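Local coordinates for protein YrdA (Escherichia coli, PDB 3TIO) that is a homologue of gamma-class carbonic anhydrases that binds zinc and forms a trimer of left-handed beta-helix subunits, with a possible allosteric switch, at the interface of chains A and B. Sequence-based numbering; all coordinates share one arbitrary frame. Chains: chain A/B, Protein YrdA.

The interface of chains A and B. Residues chain A 23, 40-41, 61; chain B 25, 27, 43, 45, 64.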
ATOM      1  N   SER A  23     -10.272   9.193  -8.165  1.00 12.90           N
ATOM      2  CA  SER A  23     -10.167   7.861  -7.571  1.00 12.34           C
ATOM      3  C   SER A  23      -9.843   7.882  -6.081  1.00 12.21           C
ATOM      4  O   SER A  23      -9.769   6.831  -5.444  1.00 12.24           O
ATOM      5  CB  SER A  23      -9.092   7.045  -8.292  1.00 11.38           C
ATOM      6  OG  SER A  23      -7.795   7.531  -7.990  1.00 10.61           O
ATOM      7  N   PRO A  40      -3.937  10.008  -7.267  1.00  9.20           N
ATOM      8  CA  PRO A  40      -4.706   8.759  -7.302  1.00  8.68           C
ATOM      9  C   PRO A  40      -4.619   7.789  -6.133  1.00  7.26           C
ATOM     10  O   PRO A  40      -3.569   7.615  -5.516  1.00  8.79           O
ATOM     11  CB  PRO A  40      -4.238   8.101  -8.599  1.00  9.46           C
ATOM     12  CG  PRO A  40      -3.986   9.268  -9.478  1.00  8.58           C
ATOM     13  CD  PRO A  40      -3.252  10.223  -8.556  1.00  9.82           C
ATOM     14  N   LEU A  41      -5.756   7.152  -5.873  1.00  7.88           N
ATOM     15  CA  LEU A  41      -5.919   6.134  -4.841  1.00  8.20           C
ATOM     16  C   LEU A  41      -5.366   6.486  -3.469  1.00  7.98           C
ATOM     17  O   LEU A  41      -4.683   5.686  -2.822  1.00  8.52           O
ATOM     18  CB  LEU A  41      -5.336   4.804  -5.335  1.00  9.72           C
ATOM     19  CG  LEU A  41      -6.036   4.225  -6.573  1.00 10.29           C
ATOM     20  CD1 LEU A  41      -5.471   2.846  -6.878  1.00 12.99           C
ATOM     21  CD2 LEU A  41      -7.532   4.124  -6.331  1.00 11.68           C
ATOM     22  N   ASP A  61       0.282   9.367  -4.968  1.00  7.85           N
ATOM     23  CA  ASP A  61      -0.469   8.142  -5.239  1.00  7.51           C
ATOM     24  C   ASP A  61      -0.349   7.026  -4.214  1.00  7.08           C
ATOM     25  O   ASP A  61       0.750   6.629  -3.844  1.00  7.74           O
ATOM     26  CB  ASP A  61      -0.062   7.548  -6.598  1.00  8.89           C
ATOM     27  CG  ASP A  61       0.226   8.599  -7.646  1.00  9.34           C
ATOM     28  OD1 ASP A  61       1.136   9.424  -7.423  1.00 11.53           O
ATOM     29  OD2 ASP A  61      -0.443   8.583  -8.703  1.00 11.40           O
TER
ATOM     30  N   VAL B  25      -6.283   2.678 -12.215  1.00  9.87           N
ATOM     31  CA  VAL B  25      -6.077   3.960 -12.871  1.00 10.12           C
ATOM     32  C   VAL B  25      -4.817   3.948 -13.730  1.00  9.58           C
ATOM     33  O   VAL B  25      -3.717   3.782 -13.211  1.00  9.91           O
ATOM     34  CB  VAL B  25      -5.951   5.073 -11.798  1.00  8.94           C
ATOM     35  CG1 VAL B  25      -5.864   6.440 -12.451  1.00 13.02           C
ATOM     36  CG2 VAL B  25      -7.137   5.004 -10.836  1.00 10.50           C
ATOM     37  N   ILE B  27      -2.780   6.274 -16.439  1.00 10.56           N
ATOM     38  CA  ILE B  27      -2.656   7.634 -16.960  1.00 11.79           C
ATOM     39  C   ILE B  27      -1.476   7.939 -17.878  1.00 10.42           C
ATOM     40  O   ILE B  27      -0.342   7.568 -17.598  1.00 11.27           O
ATOM     41  CB  ILE B  27      -2.568   8.636 -15.781  1.00 11.49           C
ATOM     42  CG1 ILE B  27      -3.768   8.460 -14.853  1.00 11.82           C
ATOM     43  CG2 ILE B  27      -2.501  10.068 -16.303  1.00 12.61           C
ATOM     44  CD1 ILE B  27      -3.527   8.990 -13.451  1.00 14.59           C
ATOM     45  N   VAL B  43      -2.260   1.803  -9.813  1.00  8.07           N
ATOM     46  CA  VAL B  43      -2.112   3.100 -10.465  1.00  7.86           C
ATOM     47  C   VAL B  43      -0.844   3.016 -11.289  1.00  8.38           C
ATOM     48  O   VAL B  43       0.205   2.617 -10.781  1.00  7.61           O
ATOM     49  CB  VAL B  43      -1.922   4.280  -9.476  1.00  8.52           C
ATOM     50  CG1 VAL B  43      -1.778   5.589 -10.263  1.00 11.64           C
ATOM     51  CG2 VAL B  43      -3.084   4.362  -8.519  1.00 12.54           C
ATOM     52  N   ARG B  45       1.121   5.597 -13.727  1.00  9.70           N
ATOM     53  CA  ARG B  45       1.159   6.978 -14.192  1.00 10.64           C
ATOM     54  C   ARG B  45       2.382   7.249 -15.071  1.00 11.36           C
ATOM     55  O   ARG B  45       3.517   7.257 -14.596  1.00 13.16           O
ATOM     56  CB  ARG B  45       1.123   7.908 -12.962  1.00 10.58           C
ATOM     57  CG  ARG B  45       1.047   9.407 -13.255  1.00 11.56           C
ATOM     58  CD  ARG B  45       0.261  10.173 -12.172  1.00 12.67           C
ATOM     59  NE  ARG B  45       0.893  10.231 -10.849  1.00 11.72           N
ATOM     60  CZ  ARG B  45       1.831  11.105 -10.486  1.00 11.99           C
ATOM     61  NH1 ARG B  45       2.278  12.016 -11.346  1.00 12.40           N
ATOM     62  NH2 ARG B  45       2.302  11.094  -9.243  1.00 11.01           N
ATOM     63  N   MET B  64       1.867   0.363  -7.462  1.00  6.70           N
ATOM     64  CA  MET B  64       1.922   1.763  -7.866  1.00  7.64           C
ATOM     65  C   MET B  64       3.149   1.897  -8.749  1.00  7.71           C
ATOM     66  O   MET B  64       4.273   1.643  -8.308  1.00  8.13           O
ATOM     67  CB  MET B  64       2.044   2.670  -6.634  1.00  9.04           C
ATOM     68  CG  MET B  64       1.596   4.127  -6.838  1.00 13.09           C
ATOM     69  SD  MET B  64       2.687   5.164  -7.840  1.00 14.30           S
ATOM     70  CE  MET B  64       1.616   5.602  -9.205  1.00 14.57           C
TER
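A:Asp61 and B:Arg45 meet in a salt bridge at the edge of a small apolar patch, part of a subunit interface between unlike surfaces of two copies of the protein that helps join neighbouring copies in the trimeric assembly. The guanidinium of B:Arg45 takes the carboxylate side-on: NH2 reaches A:Asp61 OD1 at 2.7 Å, and NE reaches the other carboxylate oxygen, OD2, at 3.0 Å. Both oxygens use their syn lone pairs, the two planes lie only 8° apart, and the NH2 bond is nearly straight (171° at H), a pairing that should fix the rotation of both groups. The arginine chain leaves with CG anti to its backbone N (chi1 -175°) and bends at chi2 and chi3, which turns the guanidinium edge towards the acid. An alanine at B:Arg45 would probably leave the A:Asp61 carboxylate without its charged mate and free to turn. The methyl CE of B:Met64 packs against the same acid, 3.7 Å from A:Asp61 CG, its side chain roughly perpendicular to that of the aspartate. Next to them, both methyls of B:Val43 touch CB of the A:Pro40 ring at 3.9 Å; CG1 also lies beside A:Asp61 OD2, and CG2 goes on to press on A:Leu41 CD1 at 3.3 Å, a close fit for two methyl groups. Further along, B:Ile27 CD1 reaches the tip of the proline ring, CG, at 4.0 Å, and B:Val25 CG2 lies against A:Ser23 CB. The hydroxyl OG of A:Ser23 turns back within its own chain to accept a hydrogen bond from the backbone N of A:Leu41 (3.0 Å), tying together two loops that face the partner. In the left-handed beta-helix, chain B thus contributes side chains from the stacked strands 25-27, 43-46 and 64-66, while chain A contributes loop residues from the turns between its strands.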